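Local coordinates for protein angel homolog 2 (Homo sapiens, PDB 6RW0), which hydrolyses 2',3'-cyclic phosphates as a member of the CCR4 family of deadenylases and probably binds the 3' untranslated regions of mRNA, at residues S338-Y343 with L392-L397; D364-S369 with L419-K424. All coordinates share one frame; numbering follows the deposited sequence.

Contact 1: residues S338-Y343 with L392-L397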
loop_
_atom_site.group_PDB
_atom_site.type_symbol
_atom_site.label_atom_id
_atom_site.label_comp_id
_atom_site.label_asym_id
_atom_site.label_seq_id
_atom_site.Cartn_x
_atom_site.Cartn_y
_atom_site.Cartn_z
ATOM N N SER A 338 4.509 -4.245 -10.861
ATOM C CA SER A 338 3.864 -4.841 -9.703
ATOM C C SER A 338 4.544 -6.167 -9.397
ATOM O O SER A 338 4.806 -6.964 -10.303
ATOM C CB SER A 338 2.381 -5.083 -9.980
ATOM O OG SER A 338 1.779 -5.854 -8.950
ATOM N N VAL A 339 4.810 -6.419 -8.117
ATOM C CA VAL A 339 5.396 -7.700 -7.726
ATOM C C VAL A 339 4.509 -8.856 -8.171
ATOM O O VAL A 339 4.989 -9.854 -8.720
ATOM C CB VAL A 339 5.667 -7.746 -6.212
ATOM C CG1 VAL A 339 5.919 -9.192 -5.745
ATOM C CG2 VAL A 339 6.847 -6.853 -5.880
ATOM N N TYR A 340 3.209 -8.749 -7.917
ATOM C CA TYR A 340 2.256 -9.801 -8.221
ATOM C C TYR A 340 1.568 -9.567 -9.556
ATOM O O TYR A 340 1.395 -8.430 -10.002
ATOM C CB TYR A 340 1.238 -9.885 -7.096
ATOM C CG TYR A 340 1.854 -10.346 -5.797
ATOM C CD1 TYR A 340 2.017 -11.689 -5.537
ATOM C CD2 TYR A 340 2.299 -9.445 -4.847
ATOM C CE1 TYR A 340 2.573 -12.130 -4.347
ATOM C CE2 TYR A 340 2.875 -9.875 -3.665
ATOM C CZ TYR A 340 3.007 -11.217 -3.416
ATOM O OH TYR A 340 3.563 -11.622 -2.223
ATOM N N SER A 341 1.210 -10.676 -10.212
ATOM C CA SER A 341 0.569 -10.641 -11.519
ATOM C C SER A 341 -0.953 -10.744 -11.455
ATOM O O SER A 341 -1.612 -10.557 -12.485
ATOM C CB SER A 341 1.130 -11.756 -12.407
ATOM O OG SER A 341 0.736 -13.013 -11.907
ATOM N N HIS A 342 -1.527 -11.014 -10.283
ATOM C CA HIS A 342 -2.938 -10.846 -9.958
ATOM C C HIS A 342 -3.831 -12.000 -10.407
ATOM O O HIS A 342 -4.992 -12.039 -10.003
ATOM C CB HIS A 342 -3.525 -9.508 -10.458
ATOM C CG HIS A 342 -2.633 -8.342 -10.178
ATOM N ND1 HIS A 342 -2.178 -8.051 -8.913
ATOM C CD2 HIS A 342 -2.081 -7.420 -11.000
ATOM C CE1 HIS A 342 -1.392 -6.990 -8.966
ATOM N NE2 HIS A 342 -1.303 -6.599 -10.224
ATOM N N TYR A 343 -3.336 -12.948 -11.198
ATOM C CA TYR A 343 -4.124 -14.085 -11.660
ATOM C C TYR A 343 -3.216 -15.303 -11.648
ATOM O O TYR A 343 -2.033 -15.196 -11.972
ATOM C CB TYR A 343 -4.678 -13.835 -13.078
ATOM C CG TYR A 343 -5.479 -12.552 -13.164
ATOM C CD1 TYR A 343 -6.820 -12.525 -12.813
ATOM C CD2 TYR A 343 -4.880 -11.354 -13.551
ATOM C CE1 TYR A 343 -7.550 -11.350 -12.859
ATOM C CE2 TYR A 343 -5.610 -10.166 -13.597
ATOM C CZ TYR A 343 -6.942 -10.175 -13.250
ATOM O OH TYR A 343 -7.682 -9.014 -13.291
ATOM N N LEU A 392 13.542 -10.902 -7.379
ATOM C CA LEU A 392 14.090 -12.249 -7.279
ATOM C C LEU A 392 13.028 -13.283 -6.928
ATOM O O LEU A 392 13.063 -14.407 -7.445
ATOM C CB LEU A 392 15.174 -12.279 -6.201
ATOM C CG LEU A 392 16.401 -11.393 -6.398
ATOM C CD1 LEU A 392 17.318 -11.499 -5.175
ATOM C CD2 LEU A 392 17.131 -11.801 -7.666
ATOM N N ALA A 393 12.096 -12.935 -6.044
ATOM C CA ALA A 393 11.116 -13.894 -5.556
ATOM C C ALA A 393 9.951 -13.151 -4.921
ATOM O O ALA A 393 10.071 -11.995 -4.508
ATOM C CB ALA A 393 11.737 -14.835 -4.519
ATOM N N ARG A 394 8.819 -13.845 -4.833
ATOM C CA ARG A 394 7.641 -13.316 -4.162
ATOM C C ARG A 394 6.941 -14.457 -3.439
ATOM O O ARG A 394 7.071 -15.625 -3.815
ATOM C CB ARG A 394 6.672 -12.657 -5.146
ATOM C CG ARG A 394 6.117 -13.610 -6.175
ATOM C CD ARG A 394 5.348 -12.874 -7.261
ATOM N NE ARG A 394 4.934 -13.847 -8.262
ATOM C CZ ARG A 394 4.748 -13.590 -9.550
ATOM N NH1 ARG A 394 4.919 -12.367 -10.030
ATOM N NH2 ARG A 394 4.383 -14.576 -10.357
ATOM N N LEU A 395 6.190 -14.110 -2.396
ATOM C CA LEU A 395 5.449 -15.099 -1.613
ATOM C C LEU A 395 4.051 -15.217 -2.205
ATOM O O LEU A 395 3.254 -14.279 -2.121
ATOM C CB LEU A 395 5.363 -14.683 -0.150
ATOM C CG LEU A 395 4.699 -15.714 0.773
ATOM C CD1 LEU A 395 5.611 -16.917 0.878
ATOM C CD2 LEU A 395 4.393 -15.133 2.131
ATOM N N SER A 396 3.733 -16.378 -2.766
ATOM C CA SER A 396 2.514 -16.491 -3.558
ATOM C C SER A 396 1.267 -16.211 -2.720
ATOM O O SER A 396 1.212 -16.489 -1.517
ATOM C CB SER A 396 2.438 -17.867 -4.212
ATOM O OG SER A 396 2.343 -18.899 -3.252
ATOM N N LEU A 397 0.237 -15.667 -3.369
ATOM C CA LEU A 397 -1.043 -15.260 -2.754
ATOM C C LEU A 397 -2.028 -16.435 -2.867
ATOM O O LEU A 397 -1.615 -17.522 -3.202
ATOM C CB LEU A 397 -1.475 -13.961 -3.460
ATOM C CG LEU A 397 -0.830 -12.697 -2.911
ATOM C CD1 LEU A 397 -1.145 -11.528 -3.823
ATOM C CD2 LEU A 397 -1.300 -12.407 -1.503
#

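Contact 2: residues D364-S369 with L419-K424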
loop_
_atom_site.group_PDB
_atom_site.type_symbol
_atom_site.label_atom_id
_atom_site.label_comp_id
_atom_site.label_asym_id
_atom_site.label_seq_id
_atom_site.Cartn_x
_atom_site.Cartn_y
_atom_site.Cartn_z
ATOM N N ASP A 364 -4.109 -4.652 -2.189
ATOM C CA ASP A 364 -2.767 -4.400 -1.673
ATOM C C ASP A 364 -1.738 -4.705 -2.749
ATOM O O ASP A 364 -1.903 -5.655 -3.518
ATOM C CB ASP A 364 -2.479 -5.296 -0.470
ATOM C CG ASP A 364 -3.482 -5.113 0.643
ATOM O OD1 ASP A 364 -3.367 -4.111 1.379
ATOM O OD2 ASP A 364 -4.412 -5.947 0.774
ATOM N N TYR A 365 -0.670 -3.899 -2.792
ATOM C CA TYR A 365 0.347 -4.014 -3.826
ATOM C C TYR A 365 1.733 -3.722 -3.277
ATOM O O TYR A 365 1.903 -2.961 -2.321
ATOM C CB TYR A 365 0.088 -2.997 -4.960
ATOM C CG TYR A 365 -1.272 -3.157 -5.584
ATOM C CD1 TYR A 365 -1.457 -4.023 -6.641
ATOM C CD2 TYR A 365 -2.383 -2.482 -5.090
ATOM C CE1 TYR A 365 -2.697 -4.210 -7.214
ATOM C CE2 TYR A 365 -3.634 -2.668 -5.658
ATOM C CZ TYR A 365 -3.783 -3.540 -6.708
ATOM O OH TYR A 365 -5.020 -3.727 -7.257
ATOM N N ILE A 366 2.737 -4.298 -3.941
ATOM C CA ILE A 366 4.112 -3.811 -3.881
ATOM C C ILE A 366 4.487 -3.437 -5.309
ATOM O O ILE A 366 4.573 -4.311 -6.183
ATOM C CB ILE A 366 5.092 -4.842 -3.308
ATOM C CG1 ILE A 366 4.728 -5.244 -1.875
ATOM C CG2 ILE A 366 6.501 -4.238 -3.316
ATOM C CD1 ILE A 366 5.533 -6.413 -1.302
ATOM N N PHE A 367 4.689 -2.147 -5.557
ATOM C CA PHE A 367 5.176 -1.645 -6.830
ATOM C C PHE A 367 6.654 -1.310 -6.680
ATOM O O PHE A 367 7.115 -0.953 -5.592
ATOM C CB PHE A 367 4.417 -0.386 -7.226
ATOM C CG PHE A 367 2.951 -0.599 -7.489
ATOM C CD1 PHE A 367 2.530 -1.202 -8.656
ATOM C CD2 PHE A 367 1.992 -0.134 -6.593
ATOM C CE1 PHE A 367 1.175 -1.359 -8.920
ATOM C CE2 PHE A 367 0.638 -0.277 -6.858
ATOM C CZ PHE A 367 0.235 -0.907 -8.009
ATOM N N TYR A 368 7.408 -1.454 -7.768
ATOM C CA TYR A 368 8.841 -1.197 -7.702
ATOM C C TYR A 368 9.361 -0.673 -9.035
ATOM O O TYR A 368 8.813 -0.974 -10.096
ATOM C CB TYR A 368 9.612 -2.462 -7.293
ATOM C CG TYR A 368 9.542 -3.601 -8.298
ATOM C CD1 TYR A 368 10.596 -3.856 -9.163
ATOM C CD2 TYR A 368 8.420 -4.425 -8.377
ATOM C CE1 TYR A 368 10.541 -4.897 -10.084
ATOM C CE2 TYR A 368 8.356 -5.461 -9.294
ATOM C CZ TYR A 368 9.416 -5.692 -10.148
ATOM O OH TYR A 368 9.369 -6.718 -11.069
ATOM N N SER A 369 10.438 0.111 -8.957
ATOM C CA SER A 369 11.113 0.616 -10.144
ATOM C C SER A 369 11.666 -0.523 -10.964
ATOM O O SER A 369 12.453 -1.324 -10.455
ATOM C CB SER A 369 12.332 1.424 -9.708
ATOM O OG SER A 369 11.938 2.619 -9.120
ATOM N N LEU A 419 -3.939 -10.430 3.661
ATOM C CA LEU A 419 -2.734 -11.236 3.670
ATOM C C LEU A 419 -1.502 -10.355 3.518
ATOM O O LEU A 419 -1.548 -9.331 2.828
ATOM C CB LEU A 419 -2.742 -12.193 2.480
ATOM C CG LEU A 419 -3.845 -13.243 2.473
ATOM C CD1 LEU A 419 -3.824 -14.025 1.157
ATOM C CD2 LEU A 419 -3.697 -14.187 3.633
ATOM N N PRO A 420 -0.375 -10.727 4.129
ATOM C CA PRO A 420 0.866 -9.980 3.883
ATOM C C PRO A 420 1.445 -10.304 2.514
ATOM O O PRO A 420 1.430 -11.455 2.072
ATOM C CB PRO A 420 1.798 -10.452 5.006
ATOM C CG PRO A 420 1.303 -11.829 5.341
ATOM C CD PRO A 420 -0.193 -11.800 5.131
ATOM N N LEU A 421 1.967 -9.278 1.853
ATOM C CA LEU A 421 2.688 -9.405 0.593
ATOM C C LEU A 421 4.173 -9.372 0.914
ATOM O O LEU A 421 4.596 -8.664 1.835
ATOM C CB LEU A 421 2.331 -8.235 -0.324
ATOM C CG LEU A 421 0.992 -8.327 -1.066
ATOM C CD1 LEU A 421 -0.211 -8.374 -0.145
ATOM C CD2 LEU A 421 0.848 -7.155 -2.057
ATOM N N LEU A 422 4.969 -10.140 0.175
ATOM C CA LEU A 422 6.392 -10.217 0.474
ATOM C C LEU A 422 7.163 -10.430 -0.811
ATOM O O LEU A 422 6.806 -11.295 -1.618
ATOM C CB LEU A 422 6.660 -11.352 1.465
ATOM C CG LEU A 422 8.093 -11.569 1.949
ATOM C CD1 LEU A 422 8.637 -10.414 2.780
ATOM C CD2 LEU A 422 8.151 -12.885 2.756
ATOM N N ALA A 423 8.233 -9.654 -0.983
ATOM C CA ALA A 423 9.072 -9.728 -2.164
ATOM C C ALA A 423 10.531 -9.671 -1.755
ATOM O O ALA A 423 10.888 -9.016 -0.770
ATOM C CB ALA A 423 8.798 -8.547 -3.094
ATOM N N LYS A 424 11.380 -10.311 -2.555
ATOM C CA LYS A 424 12.823 -10.152 -2.435
ATOM C C LYS A 424 13.350 -9.483 -3.696
ATOM O O LYS A 424 13.072 -9.948 -4.809
ATOM C CB LYS A 424 13.552 -11.473 -2.219
ATOM C CG LYS A 424 15.039 -11.242 -1.950
ATOM C CD LYS A 424 15.711 -12.416 -1.253
ATOM C CE LYS A 424 17.090 -12.665 -1.841
ATOM N NZ LYS A 424 17.952 -13.484 -0.954
#

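Contact 1: residues S338-Y343 with L392-L397
Chi1 of Tyr-340 (-66°) sets CG anti to the carbonyl carbon and beside the backbone N, and the ring lies against Leu-397 with OH at Leu-395 O, while Arg-394, its CG between the backbone N and carbonyl carbon, runs extended to NE and passes that ring in the opposite direction. The loop after strand 336-338 thereby joins the end of strand 390-395, a bridge between the two sheets of the DNase I-like sandwich. Leu-395 O lies at the ring's edge and accepts from Tyr-340 OH at 2.7 Å, the donor tilted by 26° from the carbonyl plane. Leu-422 N also bonds this hydroxyl, and Arg-18 reaches the same Leu-395 carbonyl. Leu-397 CD1 lies over one face, 3.7 Å from the centroid of the Tyr-340 ring in a CH-pi contact; Val-339 CG1 covers the opposite face, toward the rim. A phenylalanine in place of Tyr-340 would probably keep this layering but leave Leu-422 N without its hydroxyl partner and Leu-395 O without one of its donors. The guanidinium supplies a second polar link: Arg-394 NH1 gives Val-339 O a hydrogen bond of 2.8 Å, with the oxygen near the guanidinium plane, and NE forms a salt bridge with Glu-21. Nearer the backbone, the two side chains touch through carbon, Val-339 CG1 lying 3.6 Å from Arg-394 CB.

Contact 2: residues D364-S369 with L419-K424
Apolar contacts carry the meeting of Ile-366 with Leu-421. The Ile-366 CD1 methyl, with CD1 anti to CA (chi2 172°), comes to 3.8 Å from Leu-421 CB and also lies 4.3 Å from Ala-423 CB; the isoleucine and leucine side chains lie alongside, pointing opposite ways. Leu-421 divides its two methyls: CD1 rests 3.8 Å from Asp-364 CB, and CD2 fits against the strand itself, 3.5 Å from Asp-364 O and close to Tyr-365 CA. This is how the two sheets of a DNase I-like sandwich face one another: the segments of strands 364-369 and 421-424 run in nearly the same direction, 19° apart, with axes 7.7 Å from each other and no hydrogen bond between them. Asp-364 brings a polar group to one end of the contact. There OD2 is hydrogen-bonded by Thr-353 OG1 and by ND1 of His-418, the residue just before Leu-419, a carboxylate-imidazole pairing consistent with the active-site Asp-His pair of this superfamily. The aspartate side chain lies about 8 Å from a bound magnesium ion.

Overall arrangement
Contacts 1 and 2 join the two sheets in adjoining places, with centres about 7 Å apart. Their segments alternate along the chain, in the order 338-343, 364-369, 392-397, 419-424, and each contact sets one layer against the other. Within the layers the contacts are stitched together: Val-339 N lies 2.9 Å from Ile-366 O, a probable hydrogen bond, and strands 390-395 and 421-428 are antiparallel neighbours, with a classic beta bulge at Leu-392 and Ala-393 opposite Lys-424. Contact 2 lies deeper and includes Asp-364, whose side chain is about 8 Å from the magnesium ion, whereas contact 1 fastens the sandwich beside strand 20-22.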